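Local coordinates for protein CurM Sulfotransferase (Moorea producta, PDB 4GBM) that probably transfers a sulfonate group from the donor PAPS to an intermediate of curacin biosynthesis, as the sulfotransferase domain of a polyketide synthase, at residues 156-161 / 237-242; 186-191 / 291-296. The protein carries 2 engineered substitutions. All blocks are in the same frame, centred on the assembly; numbering follows the deposited sequence.

Contact 1 (156-161 / 237-242); sequences NSKYIY and DFLNVP
Lys-158 lays its aliphatic chain over one face of the Phe-238 ring. CD makes a CH-pi contact 4.0 Å from the ring centroid, nearer the ring's border than its middle. CB also meets the ring, 3.7 Å from Phe-238 CZ. The lysine and the phenylalanine pass each other pointing in opposite senses. With CG anti to the backbone N (chi1 169°), the Phe-238 ring is carried off the helix toward the strand, where the lysine covers it. Ile-160 CG1 approaches Phe-238 CE2 obliquely at 4.4 Å. Farther out, Lys-158 CE lies 3.3 Å from the carbonyl O of Phe-238. The chain then bends at chi4 (65°), and NZ gives a hydrogen bond to a water 3.2 Å away. That water donates to Leu-239 O at 2.9 Å, so the ammonium reaches the helix end through one water. An alanine here would probably leave part of the Phe-238 face without cover and this water without its lysine partner. Outside the two segments, His-217 of the neighbouring strand 216-220 stacks on Phe-238. Asn-240, with positive phi, is the C-prime residue of a Schellman motif that ends helix 228-239. The arrangement is a helix C-terminus packed against a strand of the parallel sheet in the P-loop-type sulfotransferase fold.

Contact 2 (186-191 / 291-296); sequences EENPYR and LPYPLK
Arg-191 reaches from the first turn of helix 189-208 into the loop 291-296. Its CB, CG and CD make no close contact with that loop. The bend at chi2 (-62°) places CD, and the contact across the segments begins beyond it, at the guanidinium. CZ lies 3.8 Å from Tyr-293 CB. NH1 donates to the carbonyl O of Pro-294 at 3.0 Å, with an N-H...O angle of 160°. The oxygen lies almost in the guanidinium plane, beyond its border. NH2 meets Tyr-293 CB at 3.6 Å over one face. Lys-296 CG covers the opposite face, 3.6 Å from NH1. The guanidinium thus lies between two aliphatic carbons and is bonded at its edge. NH1 also forms a salt bridge with Glu-194, one turn further along the helix, and Glu-194 accepts from Lys-296 N as well.

Beside this group, Pro-292 sets its ring on a face of Tyr-190. Pro-292 CD stands over the ring centre, 3.6 Å from the centroid, in a CH-pi contact. Leu-291 CD2 comes obliquely to Tyr-190 CD1 at 4.1 Å.

Asn-188 and Tyr-293 reach toward each other tip to tip, with amide and ring planes 71° apart. Asn-188 ND2 gives a weak hydrogen bond to Tyr-293 OH at 3.4 Å. Asn-188 is at the N-cap position of helix 189-208, and its OD1 accepts a weak capping bond from Tyr-190 N.

The contact is at the surface, and its one strong bond across the segments comes from a cation to a backbone carbonyl. Glu-194 probably offsets the charge of Arg-191, which also has the like charge of Lys-296 NZ 6.3 Å from its NE.

In the fold
The two contacts lie on opposite sides of the chain's centre. Their centres are 35 Å apart, and their nearest atoms about 13 Å. Along the chain their segments alternate: 156-161, 186-191, 237-242, 291-296. Contact 1 joins strand 158-163 of the five-stranded parallel sheet to the end of helix 228-239. Contact 2 joins the start of helix 189-208 to the loop before helix 297-305. That helix 189-208 links the two regions, since Tyr-159 and Tyr-161 of contact 1 pack on its far end. The side chains of Ile-160 and Leu-291 each lie about 12 Å from bound adenosine-3'-5'-diphosphate, which is consistent with both contacts lying outside the nucleotide's immediate surroundings.

Contact 1 (156-161 / 237-242)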
ATOM      1  N   ASN A 156      14.443   6.993  10.175  1.00 12.23           N
ATOM      2  CA  ASN A 156      13.832   8.220   9.652  0.60 13.29           C
ATOM      3  C   ASN A 156      13.023   8.050   8.370  1.00 12.17           C
ATOM      4  O   ASN A 156      12.989   8.932   7.507  1.00 13.57           O
ATOM      5  CB  ASN A 156      14.865   9.348   9.537  0.60 15.39           C
ATOM      6  CG  ASN A 156      15.418   9.764  10.888  0.60 18.16           C
ATOM      7  OD1 ASN A 156      16.470   9.283  11.314  0.60 21.89           O
ATOM      8  ND2 ASN A 156      14.694  10.640  11.582  0.60 23.15           N
ATOM      9  N   SER A 157      12.324   6.922   8.264  1.00 10.74           N
ATOM     10  CA  SER A 157      11.399   6.742   7.140  1.00  9.76           C
ATOM     11  C   SER A 157      10.273   7.774   7.165  1.00  9.89           C
ATOM     12  O   SER A 157       9.931   8.324   8.221  1.00 10.35           O
ATOM     13  CB  SER A 157      10.781   5.340   7.151  1.00  9.10           C
ATOM     14  OG  SER A 157      11.786   4.353   6.993  1.00 11.17           O
ATOM     15  N   LYS A 158       9.702   8.029   5.993  1.00  9.20           N
ATOM     16  CA  LYS A 158       8.527   8.880   5.890  1.00  9.13           C
ATOM     17  C   LYS A 158       7.294   8.027   5.631  1.00  8.62           C
ATOM     18  O   LYS A 158       7.362   7.003   4.947  1.00  9.81           O
ATOM     19  CB  LYS A 158       8.705   9.913   4.780  1.00  9.70           C
ATOM     20  CG  LYS A 158       9.622  11.061   5.170  1.00 12.63           C
ATOM     21  CD  LYS A 158       9.681  12.108   4.068  1.00 15.20           C
ATOM     22  CE  LYS A 158      10.546  13.291   4.474  1.00 18.28           C
ATOM     23  NZ  LYS A 158      11.977  12.915   4.659  1.00 21.58           N
ATOM     24  N   TYR A 159       6.178   8.461   6.201  1.00  8.59           N
ATOM     25  CA  TYR A 159       4.920   7.730   6.123  1.00  8.20           C
ATOM     26  C   TYR A 159       3.840   8.548   5.460  1.00  8.53           C
ATOM     27  O   TYR A 159       3.527   9.657   5.900  1.00  9.01           O
ATOM     28  CB  TYR A 159       4.477   7.332   7.528  1.00  8.76           C
ATOM     29  CG  TYR A 159       5.417   6.343   8.138  1.00  8.41           C
ATOM     30  CD1 TYR A 159       5.220   4.978   7.962  1.00  8.16           C
ATOM     31  CD2 TYR A 159       6.521   6.763   8.881  1.00  8.84           C
ATOM     32  CE1 TYR A 159       6.091   4.053   8.510  1.00 10.27           C
ATOM     33  CE2 TYR A 159       7.403   5.845   9.433  1.00  9.14           C
ATOM     34  CZ  TYR A 159       7.175   4.492   9.250  1.00  8.72           C
ATOM     35  OH  TYR A 159       8.035   3.581   9.793  1.00 10.98           O
ATOM     36  N   ILE A 160       3.290   7.995   4.383  1.00  7.81           N
ATOM     37  CA  ILE A 160       2.118   8.565   3.737  1.00  7.99           C
ATOM     38  C   ILE A 160       0.901   7.811   4.254  1.00  7.62           C
ATOM     39  O   ILE A 160       0.780   6.603   4.029  1.00  8.90           O
ATOM     40  CB  ILE A 160       2.198   8.416   2.207  1.00  7.63           C
ATOM     41  CG1 ILE A 160       3.461   9.081   1.655  1.00  8.03           C
ATOM     42  CG2 ILE A 160       0.937   8.990   1.540  1.00  7.60           C
ATOM     43  CD1 ILE A 160       3.761   8.670   0.205  1.00  8.26           C
ATOM     44  N   TYR A 161       0.003   8.525   4.936  1.00  7.78           N
ATOM     45  CA  TYR A 161      -1.204   7.929   5.493  1.00  7.51           C
ATOM     46  C   TYR A 161      -2.352   8.242   4.555  1.00  7.39           C
ATOM     47  O   TYR A 161      -2.816   9.384   4.485  1.00  7.83           O
ATOM     48  CB  TYR A 161      -1.451   8.480   6.906  1.00  7.82           C
ATOM     49  CG  TYR A 161      -2.719   8.017   7.606  1.00  7.84           C
ATOM     50  CD1 TYR A 161      -3.354   6.812   7.271  1.00  9.13           C
ATOM     51  CD2 TYR A 161      -3.261   8.780   8.636  1.00  9.07           C
ATOM     52  CE1 TYR A 161      -4.513   6.406   7.938  1.00  8.92           C
ATOM     53  CE2 TYR A 161      -4.412   8.386   9.310  1.00  9.02           C
ATOM     54  CZ  TYR A 161      -5.028   7.197   8.962  1.00 10.28           C
ATOM     55  OH  TYR A 161      -6.167   6.832   9.621  1.00  9.97           O
ATOM     56  N   ASP A 237       6.482  18.061  -2.017  1.00 11.31           N
ATOM     57  CA  ASP A 237       7.132  18.926  -1.027  1.00 12.20           C
ATOM     58  C   ASP A 237       7.488  18.139   0.232  1.00 11.93           C
ATOM     59  O   ASP A 237       8.584  18.294   0.774  1.00 12.64           O
ATOM     60  CB  ASP A 237       6.263  20.139  -0.676  1.00 12.86           C
ATOM     61  CG  ASP A 237       6.075  21.094  -1.852  1.00 20.56           C
ATOM     62  OD1 ASP A 237       6.909  21.088  -2.783  1.00 23.15           O
ATOM     63  OD2 ASP A 237       5.089  21.862  -1.838  1.00 26.07           O
ATOM     64  N   PHE A 238       6.575  17.273   0.669  1.00 11.07           N
ATOM     65  CA  PHE A 238       6.817  16.431   1.841  1.00 10.88           C
ATOM     66  C   PHE A 238       7.994  15.470   1.626  1.00 11.72           C
ATOM     67  O   PHE A 238       8.840  15.277   2.519  1.00 12.16           O
ATOM     68  CB  PHE A 238       5.536  15.664   2.186  1.00 10.87           C
ATOM     69  CG  PHE A 238       5.727  14.574   3.195  1.00 10.69           C
ATOM     70  CD1 PHE A 238       6.026  14.878   4.521  1.00 11.58           C
ATOM     71  CD2 PHE A 238       5.592  13.238   2.816  1.00  9.25           C
ATOM     72  CE1 PHE A 238       6.188  13.859   5.457  1.00 10.40           C
ATOM     73  CE2 PHE A 238       5.751  12.206   3.745  1.00 10.09           C
ATOM     74  CZ  PHE A 238       6.058  12.523   5.068  1.00  9.69           C
ATOM     75  N   LEU A 239       8.053  14.886   0.434  1.00 10.95           N
ATOM     76  CA  LEU A 239       9.109  13.932   0.089  1.00 11.64           C
ATOM     77  C   LEU A 239      10.423  14.603  -0.317  1.00 12.75           C
ATOM     78  O   LEU A 239      11.441  13.923  -0.452  1.00 13.60           O
ATOM     79  CB  LEU A 239       8.628  12.990  -1.025  1.00 11.38           C
ATOM     80  CG  LEU A 239       7.410  12.117  -0.704  1.00 10.57           C
ATOM     81  CD1 LEU A 239       7.000  11.308  -1.936  1.00 10.77           C
ATOM     82  CD2 LEU A 239       7.685  11.205   0.489  1.00 11.79           C
ATOM     83  N   ASN A 240      10.401  15.923  -0.507  1.00 13.37           N
ATOM     84  CA  ASN A 240      11.591  16.680  -0.950  1.00 14.89           C
ATOM     85  C   ASN A 240      12.091  16.257  -2.333  1.00 15.44           C
ATOM     86  O   ASN A 240      13.300  16.167  -2.581  1.00 16.82           O
ATOM     87  CB  ASN A 240      12.721  16.596   0.085  1.00 17.47           C
ATOM     88  CG  ASN A 240      12.331  17.186   1.422  1.00 21.76           C
ATOM     89  OD1 ASN A 240      11.856  18.322   1.501  1.00 27.09           O
ATOM     90  ND2 ASN A 240      12.537  16.419   2.487  1.00 26.81           N
ATOM     91  N   VAL A 241      11.139  15.993  -3.225  1.00 13.67           N
ATOM     92  CA  VAL A 241      11.431  15.737  -4.629  1.00 13.84           C
ATOM     93  C   VAL A 241      10.700  16.781  -5.475  1.00 14.41           C
ATOM     94  O   VAL A 241       9.669  17.319  -5.051  1.00 14.16           O
ATOM     95  CB  VAL A 241      11.046  14.290  -5.068  1.00 13.16           C
ATOM     96  CG1 VAL A 241      11.821  13.253  -4.262  1.00 14.63           C
ATOM     97  CG2 VAL A 241       9.543  14.047  -4.960  1.00 12.73           C
ATOM     98  N   PRO A 242      11.229  17.085  -6.669  1.00 14.79           N
ATOM     99  CA  PRO A 242      10.493  18.004  -7.533  1.00 15.75           C
ATOM    100  C   PRO A 242       9.279  17.324  -8.159  1.00 15.64           C
ATOM    101  O   PRO A 242       9.263  16.098  -8.304  1.00 15.23           O
ATOM    102  CB  PRO A 242      11.515  18.366  -8.612  1.00 17.14           C
ATOM    103  CG  PRO A 242      12.477  17.228  -8.632  1.00 17.99           C
ATOM    104  CD  PRO A 242      12.541  16.709  -7.228  1.00 14.98           C
TER
HETATM  105  O   HOH W   1      12.340  12.062   1.597  1.00 30.79           O

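Contact 2 (186-191 / 291-296)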
ATOM      1  N   GLU A 186     -17.587 -16.247   8.296  1.00 67.73           N
ATOM      2  CA  GLU A 186     -18.813 -16.699   8.953  1.00 76.93           C
ATOM      3  C   GLU A 186     -19.587 -15.550   9.610  1.00 77.60           C
ATOM      4  O   GLU A 186     -20.750 -15.710   9.987  1.00 86.63           O
ATOM      5  CB  GLU A 186     -18.479 -17.782   9.982  1.00 84.65           C
ATOM      6  CG  GLU A 186     -19.599 -18.777  10.239  1.00 96.95           C
ATOM      7  CD  GLU A 186     -19.085 -20.144  10.648  1.00104.94           C
ATOM      8  OE1 GLU A 186     -18.185 -20.673   9.963  1.00101.27           O
ATOM      9  OE2 GLU A 186     -19.588 -20.693  11.651  1.00117.24           O
ATOM     10  N   GLU A 187     -18.934 -14.398   9.743  1.00 69.73           N
ATOM     11  CA  GLU A 187     -19.566 -13.201  10.302  1.00 71.06           C
ATOM     12  C   GLU A 187     -20.172 -12.328   9.199  1.00 67.42           C
ATOM     13  O   GLU A 187     -19.956 -12.575   8.012  1.00 62.29           O
ATOM     14  CB  GLU A 187     -18.565 -12.399  11.140  1.00 67.33           C
ATOM     15  CG  GLU A 187     -18.235 -13.021  12.496  1.00 74.77           C
ATOM     16  CD  GLU A 187     -17.194 -12.235  13.286  1.00 73.38           C
ATOM     17  OE1 GLU A 187     -16.904 -12.631  14.434  1.00 78.79           O
ATOM     18  OE2 GLU A 187     -16.662 -11.228  12.766  1.00 68.09           O
ATOM     19  N   ASN A 188     -20.937 -11.317   9.608  1.00 23.47           N
ATOM     20  CA  ASN A 188     -21.597 -10.390   8.699  1.00 22.04           C
ATOM     21  C   ASN A 188     -20.544  -9.684   7.850  1.00 19.93           C
ATOM     22  O   ASN A 188     -19.647  -9.064   8.411  1.00 17.03           O
ATOM     23  CB  ASN A 188     -22.389  -9.362   9.522  1.00 24.41           C
ATOM     24  CG  ASN A 188     -23.305  -8.504   8.673  1.00 25.92           C
ATOM     25  OD1 ASN A 188     -22.871  -7.844   7.737  1.00 27.57           O
ATOM     26  ND2 ASN A 188     -24.590  -8.503   9.013  1.00 31.24           N
ATOM     27  N   PRO A 189     -20.642  -9.781   6.505  1.00 18.74           N
ATOM     28  CA  PRO A 189     -19.596  -9.205   5.639  1.00 17.14           C
ATOM     29  C   PRO A 189     -19.418  -7.698   5.822  1.00 15.18           C
ATOM     30  O   PRO A 189     -18.293  -7.189   5.768  1.00 13.94           O
ATOM     31  CB  PRO A 189     -20.105  -9.495   4.219  1.00 18.50           C
ATOM     32  CG  PRO A 189     -21.082 -10.595   4.372  1.00 19.01           C
ATOM     33  CD  PRO A 189     -21.702 -10.444   5.718  1.00 20.21           C
ATOM     34  N   TYR A 190     -20.523  -6.991   6.037  1.00 14.69           N
ATOM     35  CA  TYR A 190     -20.478  -5.553   6.236  1.00 13.86           C
ATOM     36  C   TYR A 190     -19.778  -5.190   7.537  1.00 13.25           C
ATOM     37  O   TYR A 190     -19.008  -4.229   7.574  1.00 12.34           O
ATOM     38  CB  TYR A 190     -21.884  -4.952   6.173  1.00 14.52           C
ATOM     39  CG  TYR A 190     -22.454  -4.981   4.774  1.00 16.28           C
ATOM     40  CD1 TYR A 190     -22.189  -3.950   3.872  1.00 19.57           C
ATOM     41  CD2 TYR A 190     -23.248  -6.047   4.351  1.00 20.34           C
ATOM     42  CE1 TYR A 190     -22.712  -3.979   2.573  1.00 21.07           C
ATOM     43  CE2 TYR A 190     -23.769  -6.087   3.065  1.00 21.23           C
ATOM     44  CZ  TYR A 190     -23.500  -5.052   2.187  1.00 21.92           C
ATOM     45  OH  TYR A 190     -24.028  -5.101   0.916  1.00 27.53           O
ATOM     46  N   ARG A 191     -20.034  -5.962   8.595  1.00 13.21           N
ATOM     47  CA  ARG A 191     -19.363  -5.724   9.873  1.00 12.68           C
ATOM     48  C   ARG A 191     -17.887  -6.112   9.818  1.00 12.30           C
ATOM     49  O   ARG A 191     -17.048  -5.448  10.434  1.00 12.06           O
ATOM     50  CB  ARG A 191     -20.088  -6.428  11.019  1.00 13.60           C
ATOM     51  CG  ARG A 191     -21.467  -5.835  11.326  1.00 14.36           C
ATOM     52  CD  ARG A 191     -21.381  -4.365  11.779  1.00 15.91           C
ATOM     53  NE  ARG A 191     -22.600  -3.960  12.485  1.00 16.30           N
ATOM     54  CZ  ARG A 191     -23.055  -2.713  12.582  1.00 14.27           C
ATOM     55  NH1 ARG A 191     -22.405  -1.700  12.011  1.00 12.53           N
ATOM     56  NH2 ARG A 191     -24.182  -2.484  13.254  1.00 16.68           N
ATOM     57  N   LEU A 291     -25.485   1.477   3.285  1.00 19.91           N
ATOM     58  CA  LEU A 291     -25.085   0.273   4.002  1.00 18.70           C
ATOM     59  C   LEU A 291     -26.287  -0.269   4.775  1.00 18.92           C
ATOM     60  O   LEU A 291     -27.204   0.492   5.096  1.00 18.96           O
ATOM     61  CB  LEU A 291     -23.905   0.561   4.936  1.00 17.64           C
ATOM     62  CG  LEU A 291     -22.613   1.082   4.289  1.00 16.66           C
ATOM     63  CD1 LEU A 291     -21.580   1.343   5.366  1.00 17.51           C
ATOM     64  CD2 LEU A 291     -22.060   0.108   3.259  1.00 18.36           C
ATOM     65  N   PRO A 292     -26.305  -1.587   5.057  1.00 19.14           N
ATOM     66  CA  PRO A 292     -27.469  -2.155   5.756  1.00 20.75           C
ATOM     67  C   PRO A 292     -27.611  -1.667   7.194  1.00 20.09           C
ATOM     68  O   PRO A 292     -28.724  -1.595   7.711  1.00 20.90           O
ATOM     69  CB  PRO A 292     -27.197  -3.664   5.738  1.00 21.48           C
ATOM     70  CG  PRO A 292     -25.731  -3.791   5.547  1.00 20.84           C
ATOM     71  CD  PRO A 292     -25.322  -2.625   4.691  1.00 19.30           C
ATOM     72  N   TYR A 293     -26.490  -1.328   7.826  1.00 20.10           N
ATOM     73  CA  TYR A 293     -26.477  -0.916   9.224  1.00 20.87           C
ATOM     74  C   TYR A 293     -25.712   0.396   9.393  1.00 19.21           C
ATOM     75  O   TYR A 293     -24.731   0.628   8.688  1.00 17.98           O
ATOM     76  CB  TYR A 293     -25.828  -2.011  10.091  1.00 21.66           C
ATOM     77  CG  TYR A 293     -26.320  -3.414   9.776  1.00 26.17           C
ATOM     78  CD1 TYR A 293     -27.584  -3.841  10.184  1.00 30.82           C
ATOM     79  CD2 TYR A 293     -25.526  -4.306   9.054  1.00 29.32           C
ATOM     80  CE1 TYR A 293     -28.045  -5.119   9.886  1.00 33.11           C
ATOM     81  CE2 TYR A 293     -25.980  -5.591   8.752  1.00 32.89           C
ATOM     82  CZ  TYR A 293     -27.240  -5.989   9.170  1.00 36.50           C
ATOM     83  OH  TYR A 293     -27.699  -7.258   8.876  1.00 40.60           O
ATOM     84  N   PRO A 294     -26.156   1.261  10.327  1.00 18.64           N
ATOM     85  CA  PRO A 294     -25.325   2.408  10.681  1.00 17.31           C
ATOM     86  C   PRO A 294     -23.988   1.909  11.225  1.00 14.63           C
ATOM     87  O   PRO A 294     -23.933   0.835  11.837  1.00 15.53           O
ATOM     88  CB  PRO A 294     -26.128   3.094  11.793  1.00 18.93           C
ATOM     89  CG  PRO A 294     -27.541   2.647  11.573  1.00 21.69           C
ATOM     90  CD  PRO A 294     -27.401   1.224  11.115  1.00 21.04           C
ATOM     91  N   LEU A 295     -22.919   2.662  10.982  1.00 13.58           N
ATOM     92  CA  LEU A 295     -21.615   2.279  11.510  1.00 11.60           C
ATOM     93  C   LEU A 295     -21.684   2.235  13.032  1.00 11.59           C
ATOM     94  O   LEU A 295     -22.433   2.996  13.654  1.00 12.19           O
ATOM     95  CB  LEU A 295     -20.518   3.243  11.055  1.00 10.75           C
ATOM     96  CG  LEU A 295     -20.325   3.385   9.541  1.00 13.07           C
ATOM     97  CD1 LEU A 295     -19.210   4.360   9.279  1.00 13.47           C
ATOM     98  CD2 LEU A 295     -20.026   2.046   8.905  1.00 14.12           C
ATOM     99  N   LYS A 296     -20.919   1.324  13.619  1.00 11.24           N
ATOM    100  CA  LYS A 296     -20.835   1.238  15.075  1.00 11.59           C
ATOM    101  C   LYS A 296     -20.295   2.541  15.652  1.00 11.72           C
ATOM    102  O   LYS A 296     -19.560   3.278  14.983  1.00 11.37           O
ATOM    103  CB  LYS A 296     -19.939   0.073  15.490  1.00 11.25           C
ATOM    104  CG  LYS A 296     -20.474  -1.291  15.057  1.00 12.82           C
ATOM    105  CD  LYS A 296     -19.396  -2.349  15.201  1.00 15.64           C
ATOM    106  CE  LYS A 296     -19.303  -2.845  16.628  1.00 16.50           C
ATOM    107  NZ  LYS A 296     -18.047  -3.621  16.870  1.00 16.47           N
TER